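Local coordinates for protein endolysin (Clostridium phage phiCD27, PDB 3QAY) that probably cleaves the amide bond between N-acetylmuramic acid and L-alanine in the peptidoglycan of Clostridium difficile, as a zinc-dependent phage amidase, at residues Y28-S33 and L161-I166; L81-L86 and L131-S136; I170-G173 and K177-N180; G9-K14 and N63-Y68; Q92-E97 and K152-K157. All blocks are in the same frame, centred on the assembly; numbering follows the deposited sequence.

Contact 1 of 5, residues Y28-S33 and L161-I166; sequences YQYNKS and LGHEGI
The rings of Y30 and H163 meet edge to face in an offset T-shaped pair, the imidazole turning its edge toward the face of the phenol. Their centroids lie 5.2 Å apart and the planes are inclined at 66°. The nearest atoms are CE1 of H163 and CE1 of Y30, at 3.6 Å, the phenol carbon sitting at the imidazole edge and close to its plane. Farther round the imidazole, NE2 lies 3.7 Å from CB of S33, one helical turn on from Y30. With CG anti to the backbone N (chi1 -178°), the Y30 side chain runs out toward helix 152-175, where OH comes within 3.6 Å of CG1 of I166. Another ring, that of F147, packs edge-to-face with Y30, and L86 of the central sheet also touches it.

The contact joins helix 27-44 to helix 152-175 in the α/β amidase fold. Their local axes come no closer than 11.4 Å and cross at -60°, and the gap is bridged mainly by Y30 and H163. H163 also rests on L34 and V37 of the first helix. Across these two segments the cohesion is therefore aromatic and van der Waals in character, with the phenol hydroxyl laid against an aliphatic branch.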
# COMPACT_ATOMS: atom_id res chain seq x y z
N TYR A 28 -3.13 9.48 3.40
CA TYR A 28 -2.56 9.86 2.10
C TYR A 28 -1.13 10.38 2.23
O TYR A 28 -0.24 9.93 1.50
CB TYR A 28 -3.44 10.90 1.41
CG TYR A 28 -2.83 11.50 0.17
CD1 TYR A 28 -2.90 10.84 -1.06
CD2 TYR A 28 -2.20 12.74 0.21
CE1 TYR A 28 -2.35 11.40 -2.21
CE2 TYR A 28 -1.65 13.30 -0.93
CZ TYR A 28 -1.72 12.63 -2.13
OH TYR A 28 -1.17 13.20 -3.26
N GLN A 29 -0.92 11.31 3.17
CA GLN A 29 0.39 11.92 3.38
C GLN A 29 1.43 10.88 3.80
O GLN A 29 2.53 10.87 3.27
CB GLN A 29 0.33 13.06 4.41
CG GLN A 29 -0.53 14.27 4.00
CD GLN A 29 0.01 15.03 2.78
OE1 GLN A 29 1.21 14.99 2.49
NE2 GLN A 29 -0.88 15.71 2.07
N TYR A 30 1.08 10.01 4.75
CA TYR A 30 2.01 8.95 5.18
C TYR A 30 2.45 8.10 3.99
O TYR A 30 3.65 7.92 3.75
CB TYR A 30 1.42 8.03 6.26
CG TYR A 30 2.43 6.99 6.72
CD1 TYR A 30 3.39 7.30 7.67
CD2 TYR A 30 2.45 5.72 6.15
CE1 TYR A 30 4.33 6.37 8.07
CE2 TYR A 30 3.39 4.77 6.55
CZ TYR A 30 4.33 5.11 7.51
OH TYR A 30 5.26 4.19 7.91
N ASN A 31 1.48 7.61 3.23
CA ASN A 31 1.76 6.73 2.10
C ASN A 31 2.44 7.44 0.92
O ASN A 31 3.22 6.83 0.20
CB ASN A 31 0.48 6.00 1.66
CG ASN A 31 0.04 4.95 2.67
OD1 ASN A 31 -1.15 4.84 3.00
ND2 ASN A 31 0.98 4.17 3.17
N LYS A 32 2.18 8.73 0.75
CA LYS A 32 2.94 9.56 -0.18
C LYS A 32 4.44 9.57 0.20
O LYS A 32 5.31 9.57 -0.67
CB LYS A 32 2.37 10.99 -0.22
CG LYS A 32 3.16 12.00 -1.04
CD LYS A 32 2.52 13.38 -1.01
CE LYS A 32 3.26 14.36 -1.91
NZ LYS A 32 2.63 15.71 -1.90
N SER A 33 4.71 9.59 1.50
CA SER A 33 6.08 9.54 2.02
C SER A 33 6.70 8.14 1.96
O SER A 33 7.87 8.00 1.62
CB SER A 33 6.14 10.06 3.46
OG SER A 33 5.96 11.46 3.50
N LEU A 161 9.93 2.17 13.68
CA LEU A 161 10.49 1.46 12.53
C LEU A 161 11.04 2.42 11.48
O LEU A 161 12.09 2.17 10.89
CB LEU A 161 9.44 0.57 11.85
CG LEU A 161 9.32 -0.88 12.29
CD1 LEU A 161 9.33 -1.00 13.79
CD2 LEU A 161 8.06 -1.49 11.70
N GLY A 162 10.32 3.52 11.27
CA GLY A 162 10.64 4.45 10.18
C GLY A 162 10.14 3.92 8.86
O GLY A 162 9.73 2.76 8.75
N HIS A 163 10.16 4.76 7.82
CA HIS A 163 9.68 4.34 6.50
C HIS A 163 10.48 3.14 5.98
O HIS A 163 9.92 2.22 5.37
CB HIS A 163 9.77 5.48 5.49
CG HIS A 163 8.97 6.69 5.88
ND1 HIS A 163 7.72 6.61 6.44
CD2 HIS A 163 9.25 8.01 5.77
CE1 HIS A 163 7.26 7.82 6.66
NE2 HIS A 163 8.16 8.70 6.26
N GLU A 164 11.78 3.15 6.24
CA GLU A 164 12.70 2.08 5.84
C GLU A 164 12.39 0.77 6.54
O GLU A 164 12.47 -0.30 5.93
CB GLU A 164 14.12 2.52 6.18
CG GLU A 164 15.23 1.52 5.95
CD GLU A 164 16.56 2.15 6.28
OE1 GLU A 164 17.11 1.87 7.37
OE2 GLU A 164 17.03 2.96 5.46
N GLY A 165 12.04 0.86 7.82
CA GLY A 165 11.64 -0.31 8.60
C GLY A 165 10.36 -0.96 8.10
O GLY A 165 10.27 -2.18 8.04
N ILE A 166 9.37 -0.14 7.77
CA ILE A 166 8.12 -0.64 7.18
C ILE A 166 8.38 -1.21 5.79
O ILE A 166 7.91 -2.30 5.46
CB ILE A 166 7.06 0.49 7.07
CG1 ILE A 166 6.54 0.88 8.45
CG2 ILE A 166 5.89 0.05 6.16
CD1 ILE A 166 5.38 0.03 8.93

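Contact 2 of 5, residues L81-L86 and L131-S136; sequences LIELHL and LYILNS. With ZN (zinc ion), chain E.
I133, on the short helix 132-135, packs against L81 and E83 of the central strand 80-87, beside the zinc site of this α/β amidase fold. The two strand residues are alternate ones, so both side chains leave the same side of the sheet. CG of E83 is anti to the backbone N (chi1 -173°) and the chain stays extended beyond it, carrying the carboxylate up to the isoleucine. There OE2 lies 3.4 Å from CG1 of I133 and 3.6 Å from its CD1. I133 puts CG1 anti to its own N (chi1 -161°), which aims that branch at the strand, while CG2 takes the crowded position between N and the carbonyl carbon. L81 crosses I133 at about a right angle, its CD2 4.0 Å from CG1 of I133.

The carboxylate is thus flanked by hydrocarbon but has polar partners: OE2 forms a salt bridge with K69 and a hydrogen bond with T7, and OE1 is used by H85. E83 is a second-shell residue and probably helps to fix the rotation of the imidazole, whose ND1 binds zinc at 2.0 Å. H85 NE2 donates to E83 OE1 over 2.7 Å, nearly straight at 167°; the oxygen lies in the ring plane and is met on its anti side, the donor tilted from the carboxylate plane.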
# COMPACT_ATOMS: atom_id res chain seq x y z
N LEU A 81 1.41 -5.20 -8.75
CA LEU A 81 0.90 -3.92 -8.27
C LEU A 81 0.71 -3.97 -6.75
O LEU A 81 0.16 -4.93 -6.23
CB LEU A 81 -0.43 -3.58 -8.94
CG LEU A 81 -1.26 -2.42 -8.36
CD1 LEU A 81 -0.48 -1.11 -8.42
CD2 LEU A 81 -2.59 -2.31 -9.10
N ILE A 82 1.18 -2.93 -6.07
CA ILE A 82 0.95 -2.75 -4.64
C ILE A 82 0.29 -1.39 -4.47
O ILE A 82 0.82 -0.39 -4.96
CB ILE A 82 2.27 -2.75 -3.84
CG1 ILE A 82 2.98 -4.10 -3.94
CG2 ILE A 82 2.02 -2.39 -2.37
CD1 ILE A 82 4.45 -4.04 -3.58
N GLU A 83 -0.85 -1.34 -3.79
CA GLU A 83 -1.43 -0.06 -3.40
C GLU A 83 -1.35 0.11 -1.89
O GLU A 83 -1.75 -0.77 -1.14
CB GLU A 83 -2.88 0.11 -3.86
CG GLU A 83 -3.41 1.53 -3.58
CD GLU A 83 -4.64 1.87 -4.39
OE1 GLU A 83 -5.75 1.69 -3.85
OE2 GLU A 83 -4.50 2.29 -5.56
N LEU A 84 -0.84 1.26 -1.48
CA LEU A 84 -0.56 1.55 -0.09
C LEU A 84 -1.73 2.29 0.53
O LEU A 84 -2.17 3.34 0.03
CB LEU A 84 0.71 2.41 0.02
CG LEU A 84 2.00 1.76 -0.47
CD1 LEU A 84 3.17 2.72 -0.32
CD2 LEU A 84 2.26 0.47 0.28
N HIS A 85 -2.23 1.71 1.62
CA HIS A 85 -3.25 2.31 2.46
C HIS A 85 -2.86 2.23 3.93
O HIS A 85 -1.91 1.55 4.31
CB HIS A 85 -4.59 1.58 2.27
CG HIS A 85 -5.25 1.86 0.96
ND1 HIS A 85 -6.28 2.77 0.83
CD2 HIS A 85 -5.03 1.37 -0.28
CE1 HIS A 85 -6.67 2.81 -0.43
NE2 HIS A 85 -5.92 1.98 -1.13
N LEU A 86 -3.60 2.99 4.74
CA LEU A 86 -3.63 2.81 6.18
C LEU A 86 -5.08 2.55 6.53
O LEU A 86 -6.00 3.01 5.84
CB LEU A 86 -3.11 4.05 6.91
CG LEU A 86 -1.62 4.40 6.83
CD1 LEU A 86 -1.29 5.57 7.74
CD2 LEU A 86 -0.72 3.21 7.17
N LEU A 131 -12.94 -4.59 -4.96
CA LEU A 131 -12.14 -3.39 -5.12
C LEU A 131 -11.64 -3.29 -6.55
O LEU A 131 -11.09 -4.24 -7.09
CB LEU A 131 -10.96 -3.38 -4.15
CG LEU A 131 -11.35 -3.46 -2.67
CD1 LEU A 131 -10.10 -3.56 -1.79
CD2 LEU A 131 -12.20 -2.27 -2.26
N TYR A 132 -11.83 -2.12 -7.16
CA TYR A 132 -11.45 -1.90 -8.54
C TYR A 132 -9.95 -2.01 -8.76
O TYR A 132 -9.51 -2.44 -9.82
CB TYR A 132 -11.95 -0.54 -9.06
CG TYR A 132 -11.21 0.67 -8.53
CD1 TYR A 132 -9.97 1.05 -9.04
CD2 TYR A 132 -11.76 1.45 -7.51
CE1 TYR A 132 -9.30 2.16 -8.55
CE2 TYR A 132 -11.10 2.56 -7.02
CZ TYR A 132 -9.87 2.91 -7.54
OH TYR A 132 -9.22 4.02 -7.05
N ILE A 133 -9.15 -1.62 -7.76
CA ILE A 133 -7.71 -1.65 -7.92
C ILE A 133 -7.23 -3.09 -8.03
O ILE A 133 -6.17 -3.35 -8.61
CB ILE A 133 -6.98 -0.89 -6.77
CG1 ILE A 133 -5.55 -0.52 -7.19
CG2 ILE A 133 -6.98 -1.71 -5.48
CD1 ILE A 133 -5.47 0.36 -8.42
N LEU A 134 -8.02 -4.02 -7.50
CA LEU A 134 -7.75 -5.46 -7.60
C LEU A 134 -8.45 -6.15 -8.77
O LEU A 134 -7.85 -6.97 -9.45
CB LEU A 134 -8.15 -6.15 -6.29
CG LEU A 134 -7.44 -5.63 -5.04
CD1 LEU A 134 -7.97 -6.33 -3.80
CD2 LEU A 134 -5.94 -5.81 -5.18
N ASN A 135 -9.72 -5.83 -9.00
CA ASN A 135 -10.49 -6.53 -10.05
C ASN A 135 -10.37 -5.93 -11.46
O ASN A 135 -10.89 -6.50 -12.41
CB ASN A 135 -11.96 -6.70 -9.63
CG ASN A 135 -12.76 -5.40 -9.65
OD1 ASN A 135 -12.56 -4.52 -10.49
ND2 ASN A 135 -13.71 -5.29 -8.72
N SER A 136 -9.68 -4.79 -11.59
CA SER A 136 -9.50 -4.15 -12.90
C SER A 136 -8.04 -3.96 -13.27
O SER A 136 -7.74 -3.28 -14.26
CB SER A 136 -10.24 -2.81 -12.94
OG SER A 136 -11.63 -3.01 -12.76
ZN ZN E . -7.27 3.82 2.21
O HOH W 1 -9.34 3.08 1.20

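Contact 3 of 5, residues I170-G173 and K177-N180; sequences IVEG and KNIN
E172 grips the chain end through its side-chain carboxylate and its backbone carbonyl. OE2 accepts a hydrogen bond from the backbone N of I179 at 2.9 Å, nearly straight at 166°; the donor arrives on the anti side of the oxygen and 27° out of the carboxylate plane. The carbonyl O of E172 takes the N-H of K177 at 3.2 Å, in the carbonyl plane and on a lone pair. Between these two bonds the aliphatic part of the glutamate lies along the tail, CB being 3.2 Å from K177 O. On the apolar side, I179 lays CG1 3.8 Å from CG of E172 and pushes CD1 against CG1 of V171, a tight 3.5 Å, the two side chains crossing at about a right angle.

Helix 152-175 is the last helix of the α/β amidase fold, and the C-terminal tail after it turns back to lie beside its last turns.

Several residues farther out set the pieces. CG of E172 lies anti to the carbonyl carbon (chi1 -74°) and the chain is extended beyond it, which brings the carboxylate alongside the tail. OE1 forms a salt bridge with K115, which also hydrogen-bonds OD1 of N178; the shared ammonium lets OE1 of E172 and OD1 of N178 approach to 3.7 Å. K177 has its salt bridge with E45, and V171 is backed by L38, T41 and F42 of helix 27-44.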
# COMPACT_ATOMS: atom_id res chain seq x y z
N ILE A 170 7.80 -5.17 4.12
CA ILE A 170 6.98 -5.38 2.93
C ILE A 170 7.79 -6.03 1.81
O ILE A 170 7.32 -6.95 1.16
CB ILE A 170 6.41 -4.06 2.38
CG1 ILE A 170 5.39 -3.48 3.36
CG2 ILE A 170 5.79 -4.29 1.00
CD1 ILE A 170 4.86 -2.10 2.98
N VAL A 171 9.00 -5.54 1.60
CA VAL A 171 9.87 -6.06 0.55
C VAL A 171 10.31 -7.50 0.85
O VAL A 171 10.25 -8.37 -0.03
CB VAL A 171 11.11 -5.16 0.35
CG1 VAL A 171 12.07 -5.77 -0.67
CG2 VAL A 171 10.67 -3.77 -0.09
N GLU A 172 10.72 -7.77 2.08
CA GLU A 172 11.07 -9.14 2.48
C GLU A 172 9.91 -10.10 2.23
O GLU A 172 10.11 -11.21 1.73
CB GLU A 172 11.48 -9.20 3.95
CG GLU A 172 12.87 -8.63 4.22
CD GLU A 172 13.36 -8.88 5.64
OE1 GLU A 172 12.53 -9.14 6.54
OE2 GLU A 172 14.59 -8.82 5.85
N GLY A 173 8.70 -9.65 2.55
CA GLY A 173 7.48 -10.42 2.32
C GLY A 173 7.23 -10.69 0.85
O GLY A 173 7.05 -11.84 0.46
N LYS A 177 12.38 -13.38 0.99
CA LYS A 177 13.75 -13.54 1.45
C LYS A 177 14.03 -12.53 2.55
O LYS A 177 13.25 -11.61 2.78
CB LYS A 177 14.74 -13.38 0.30
CG LYS A 177 14.71 -12.04 -0.41
CD LYS A 177 15.85 -11.93 -1.42
CE LYS A 177 16.11 -10.47 -1.80
NZ LYS A 177 17.32 -10.32 -2.66
N ASN A 178 15.16 -12.73 3.23
CA ASN A 178 15.60 -11.81 4.25
C ASN A 178 16.66 -10.89 3.66
O ASN A 178 17.59 -11.35 3.01
CB ASN A 178 16.13 -12.59 5.46
CG ASN A 178 15.01 -13.17 6.31
OD1 ASN A 178 14.14 -12.45 6.78
ND2 ASN A 178 15.03 -14.48 6.49
N ILE A 179 16.48 -9.59 3.86
CA ILE A 179 17.37 -8.59 3.28
C ILE A 179 18.50 -8.27 4.24
O ILE A 179 19.67 -8.29 3.86
CB ILE A 179 16.61 -7.30 2.93
CG1 ILE A 179 15.60 -7.56 1.82
CG2 ILE A 179 17.60 -6.20 2.50
CD1 ILE A 179 14.71 -6.38 1.54
N ASN A 180 18.15 -8.00 5.50
CA ASN A 180 19.11 -7.56 6.51
C ASN A 180 20.43 -7.12 5.89
O ASN A 180 21.42 -7.86 5.85
CB ASN A 180 19.32 -8.67 7.55
CG ASN A 180 19.92 -8.15 8.85
OD1 ASN A 180 20.17 -6.95 9.01
ND2 ASN A 180 20.15 -9.06 9.79
OXT ASN A 180 20.52 -5.99 5.40

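Contact 4 of 5, residues G9-K14 and N63-Y68; sequences GHSILK and NEEKSY. With ZN (zinc ion), chain E.
E65 reaches from the first turn of helix 64-75 to the loop that carries the zinc ligand H10. Its CB points at that loop and touches the hydroxyl end of Y132 on the way. CG, anti to the carbonyl carbon (chi1 -65°), comes 3.5 Å from OG of S11, and the chain continues extended, so that CD lies 3.8 Å from CA of H10. At the tip the two oxygens divide the work. OE2 accepts the hydroxyl proton of S11 OG at 2.8 Å, met on the anti side and 22° out of the carboxylate plane; T19 is a further hydrogen-bond partner of OE2. OE1 works through water: water 2 connects it to the backbone N of H10, and water 3 to ND1 of H10, with 2.7 Å from the water to OE1.

Since H10 NE2 binds zinc at 2.0 Å, E65 belongs to the second shell, and the carboxylate together with water 3 probably helps to orient the imidazole. E27 and H85 complete the protein ligands. The loop follows strand 3-8 and leads toward helix 27-44; helix 64-75, touching helix 132-135 through Y132, meets the loop through E65.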
# COMPACT_ATOMS: atom_id res chain seq x y z
N GLY A 9 -2.84 5.14 -2.38
CA GLY A 9 -4.27 5.23 -2.26
C GLY A 9 -4.74 6.65 -1.96
O GLY A 9 -4.03 7.43 -1.32
N HIS A 10 -5.92 6.97 -2.47
CA HIS A 10 -6.60 8.24 -2.22
C HIS A 10 -5.95 9.41 -2.95
O HIS A 10 -5.03 9.22 -3.75
CB HIS A 10 -6.74 8.47 -0.72
CG HIS A 10 -7.30 7.29 -0.00
ND1 HIS A 10 -8.62 6.92 -0.12
CD2 HIS A 10 -6.71 6.36 0.79
CE1 HIS A 10 -8.84 5.83 0.60
NE2 HIS A 10 -7.69 5.47 1.16
N SER A 11 -6.45 10.62 -2.69
CA SER A 11 -5.96 11.83 -3.34
C SER A 11 -6.42 13.09 -2.61
O SER A 11 -7.26 13.03 -1.71
CB SER A 11 -6.47 11.89 -4.78
OG SER A 11 -7.89 11.99 -4.82
N ILE A 12 -5.86 14.22 -3.01
CA ILE A 12 -6.35 15.51 -2.58
C ILE A 12 -7.14 16.11 -3.73
O ILE A 12 -6.58 16.41 -4.79
CB ILE A 12 -5.20 16.45 -2.19
CG1 ILE A 12 -4.50 15.92 -0.95
CG2 ILE A 12 -5.73 17.86 -1.93
CD1 ILE A 12 -3.36 16.78 -0.47
N LEU A 13 -8.45 16.29 -3.52
CA LEU A 13 -9.34 16.85 -4.54
C LEU A 13 -9.03 18.32 -4.82
O LEU A 13 -8.23 18.95 -4.12
CB LEU A 13 -10.82 16.71 -4.13
CG LEU A 13 -11.61 15.41 -4.34
CD1 LEU A 13 -10.80 14.32 -5.06
CD2 LEU A 13 -12.21 14.89 -3.04
N LYS A 14 -9.68 18.86 -5.85
CA LYS A 14 -9.56 20.27 -6.22
C LYS A 14 -10.03 21.20 -5.11
O LYS A 14 -9.50 22.30 -4.95
CB LYS A 14 -10.37 20.53 -7.50
CG LYS A 14 -10.14 21.90 -8.10
CD LYS A 14 -10.97 22.09 -9.36
CE LYS A 14 -10.47 23.29 -10.16
NZ LYS A 14 -9.04 23.12 -10.57
N ASN A 63 -14.00 9.77 -7.80
CA ASN A 63 -14.21 8.85 -8.91
C ASN A 63 -13.07 8.90 -9.93
O ASN A 63 -12.81 7.91 -10.61
CB ASN A 63 -15.55 9.13 -9.60
CG ASN A 63 -16.74 8.85 -8.69
OD1 ASN A 63 -17.64 9.68 -8.54
ND2 ASN A 63 -16.74 7.68 -8.05
N GLU A 64 -12.37 10.03 -9.99
CA GLU A 64 -11.24 10.19 -10.92
C GLU A 64 -9.96 9.43 -10.50
O GLU A 64 -9.03 9.32 -11.29
CB GLU A 64 -10.96 11.68 -11.13
CG GLU A 64 -12.12 12.43 -11.80
CD GLU A 64 -11.95 13.94 -11.79
OE1 GLU A 64 -10.96 14.44 -12.35
OE2 GLU A 64 -12.82 14.62 -11.21
N GLU A 65 -9.92 8.90 -9.27
CA GLU A 65 -8.76 8.11 -8.82
C GLU A 65 -8.63 6.82 -9.64
O GLU A 65 -7.53 6.46 -10.07
CB GLU A 65 -8.87 7.80 -7.32
CG GLU A 65 -8.80 9.03 -6.41
CD GLU A 65 -9.15 8.73 -4.94
OE1 GLU A 65 -9.31 7.55 -4.57
OE2 GLU A 65 -9.27 9.70 -4.16
N LYS A 66 -9.75 6.15 -9.85
CA LYS A 66 -9.81 4.96 -10.69
C LYS A 66 -9.39 5.27 -12.13
O LYS A 66 -8.51 4.61 -12.68
CB LYS A 66 -11.23 4.37 -10.68
CG LYS A 66 -11.41 3.12 -11.54
CD LYS A 66 -12.80 2.51 -11.34
CE LYS A 66 -12.95 1.24 -12.17
NZ LYS A 66 -14.25 0.56 -11.93
N SER A 67 -10.02 6.29 -12.72
CA SER A 67 -9.76 6.69 -14.10
C SER A 67 -8.30 7.08 -14.33
O SER A 67 -7.78 6.88 -15.42
CB SER A 67 -10.65 7.87 -14.49
OG SER A 67 -11.98 7.68 -14.05
N TYR A 68 -7.66 7.64 -13.31
CA TYR A 68 -6.25 8.00 -13.40
C TYR A 68 -5.35 6.77 -13.26
O TYR A 68 -4.45 6.57 -14.07
CB TYR A 68 -5.89 9.03 -12.33
CG TYR A 68 -4.44 9.46 -12.37
CD1 TYR A 68 -3.99 10.39 -13.31
CD2 TYR A 68 -3.51 8.94 -11.47
CE1 TYR A 68 -2.67 10.78 -13.35
CE2 TYR A 68 -2.18 9.33 -11.51
CZ TYR A 68 -1.76 10.24 -12.45
OH TYR A 68 -0.45 10.63 -12.48
ZN ZN E . -7.27 3.82 2.21
O HOH W 2 -7.50 5.29 -4.05
O HOH W 3 -10.42 7.33 -2.13
O HOH W 1 -9.34 3.08 1.20

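Contact 5 of 5, residues Q92-E97 and K152-K157; sequences QGKGSE and KEDYDK
D154 holds its carboxylate at an unusual chi1 of -92°, and its second torsion then turns the group to face the backbone at K94 and G95. At K94 it is the backbone and CB that lie against the aspartate: CG stands at chi1 68°, between the backbone N and the carbonyl carbon, and carries the rest of the lysine away. Its NZ ends 7.0 Å from D154 OD1, too far for a salt bridge.

The hydrogen bond across the contact runs from G95 N to D154 OD2. It measures 2.9 Å, is almost perfectly straight at 178°, and uses the syn lone pair, on the side of the other oxygen. Next to it, OD2 lies 3.5 Å from CA of K94 and OD1 lies 3.6 Å from CB of K94, so the carboxylate presents its oxygens to K94 and to G95 N. G95 has a positive phi, a conformation suited to glycine. OD2 has a second hydrogen bond, with the backbone N of F148, so a single oxygen of a buried aspartate joins two backbone positions; two N-H donors would probably favour its ionised form.

D154 stands in the first turn of helix 152-175, its own N bonded to OD1 of N151. The loop at K94-G95 leads into strand 96-100, which lies in the mixed sheet between strands 140-148 and 122-127. F148 ends strand 140-148, so the aspartate pins the start of the helix to two adjacent strands.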
# COMPACT_ATOMS: atom_id res chain seq x y z
N GLN A 92 -9.81 1.86 18.20
CA GLN A 92 -9.48 0.62 18.91
C GLN A 92 -8.89 -0.46 17.98
O GLN A 92 -8.09 -1.28 18.42
CB GLN A 92 -10.72 0.08 19.62
CG GLN A 92 -11.30 1.02 20.67
CD GLN A 92 -10.38 1.26 21.86
OE1 GLN A 92 -9.56 0.41 22.22
NE2 GLN A 92 -10.52 2.42 22.49
N GLY A 93 -9.30 -0.45 16.71
CA GLY A 93 -8.73 -1.36 15.73
C GLY A 93 -7.24 -1.11 15.56
O GLY A 93 -6.79 0.04 15.62
N LYS A 94 -6.48 -2.18 15.36
CA LYS A 94 -5.04 -2.06 15.16
C LYS A 94 -4.49 -3.22 14.35
O LYS A 94 -5.12 -4.27 14.24
CB LYS A 94 -4.31 -1.98 16.51
CG LYS A 94 -4.35 -3.25 17.35
CD LYS A 94 -3.52 -3.07 18.62
CE LYS A 94 -3.71 -4.21 19.59
NZ LYS A 94 -5.05 -4.13 20.23
N GLY A 95 -3.31 -3.01 13.78
CA GLY A 95 -2.59 -4.08 13.09
C GLY A 95 -2.55 -3.94 11.58
O GLY A 95 -3.04 -2.97 11.00
N SER A 96 -1.95 -4.96 10.96
CA SER A 96 -1.70 -4.97 9.53
C SER A 96 -2.61 -5.99 8.85
O SER A 96 -3.01 -6.98 9.45
CB SER A 96 -0.25 -5.34 9.26
OG SER A 96 0.61 -4.47 9.95
N GLU A 97 -2.87 -5.74 7.57
CA GLU A 97 -3.84 -6.48 6.81
C GLU A 97 -3.52 -6.27 5.33
O GLU A 97 -3.17 -5.16 4.93
CB GLU A 97 -5.19 -5.90 7.19
CG GLU A 97 -6.37 -6.33 6.44
CD GLU A 97 -7.61 -5.78 7.09
OE1 GLU A 97 -8.26 -4.89 6.50
OE2 GLU A 97 -7.90 -6.21 8.22
N LYS A 152 -2.85 5.42 18.02
CA LYS A 152 -1.57 5.99 18.50
C LYS A 152 -0.46 4.97 18.55
O LYS A 152 0.65 5.21 18.06
CB LYS A 152 -1.74 6.56 19.91
CG LYS A 152 -2.55 7.84 20.00
CD LYS A 152 -1.72 9.07 19.64
CE LYS A 152 -2.32 10.33 20.25
NZ LYS A 152 -3.78 10.45 19.96
N GLU A 153 -0.76 3.83 19.16
CA GLU A 153 0.22 2.79 19.42
C GLU A 153 0.80 2.26 18.10
O GLU A 153 2.01 2.09 17.98
CB GLU A 153 -0.40 1.65 20.26
CG GLU A 153 -0.70 2.02 21.73
CD GLU A 153 -1.76 3.11 21.91
OE1 GLU A 153 -2.68 3.23 21.06
OE2 GLU A 153 -1.67 3.85 22.91
N ASP A 154 -0.07 2.01 17.12
CA ASP A 154 0.36 1.61 15.78
C ASP A 154 1.28 2.65 15.15
O ASP A 154 2.33 2.30 14.61
CB ASP A 154 -0.84 1.39 14.84
CG ASP A 154 -1.35 -0.04 14.81
OD1 ASP A 154 -0.95 -0.86 15.66
OD2 ASP A 154 -2.18 -0.35 13.94
N TYR A 155 0.88 3.91 15.21
CA TYR A 155 1.68 4.97 14.59
C TYR A 155 3.02 5.18 15.31
O TYR A 155 4.03 5.47 14.67
CB TYR A 155 0.88 6.28 14.53
CG TYR A 155 1.57 7.41 13.78
CD1 TYR A 155 2.22 7.19 12.57
CD2 TYR A 155 1.54 8.71 14.28
CE1 TYR A 155 2.83 8.23 11.89
CE2 TYR A 155 2.15 9.75 13.60
CZ TYR A 155 2.80 9.51 12.41
OH TYR A 155 3.40 10.55 11.74
N ASP A 156 3.02 5.03 16.63
CA ASP A 156 4.27 5.06 17.41
C ASP A 156 5.22 3.94 16.97
O ASP A 156 6.42 4.16 16.86
CB ASP A 156 3.99 4.95 18.91
CG ASP A 156 3.39 6.22 19.49
OD1 ASP A 156 3.47 7.29 18.85
OD2 ASP A 156 2.83 6.15 20.60
N LYS A 157 4.68 2.75 16.73
CA LYS A 157 5.48 1.64 16.19
C LYS A 157 6.05 1.99 14.82
O LYS A 157 7.22 1.72 14.55
CB LYS A 157 4.66 0.36 16.08
CG LYS A 157 4.40 -0.35 17.40
CD LYS A 157 3.43 -1.50 17.19
CE LYS A 157 3.20 -2.30 18.45
NZ LYS A 157 2.25 -3.41 18.22

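In the fold
Contacts 2 and 4 share the zinc site. Each supplies a histidine, H85 and H10, with E27 as the remaining protein ligand, and water 1 on the metal is common to both. Their centres are 13 Å apart, and L84 O lies 3.1 Å from G9 N, a probable hydrogen bond between the two segments. Contact 1 touches this region through N31, which meets H85 and L86, and through Y28, which rests on the loop of contact 4. Contacts 1, 3 and 5 all use helix 152-175, in chain order 5, 1, 3. Contact 3 is the most remote from the metal-binding loop, its centre about 31 Å from that of contact 4.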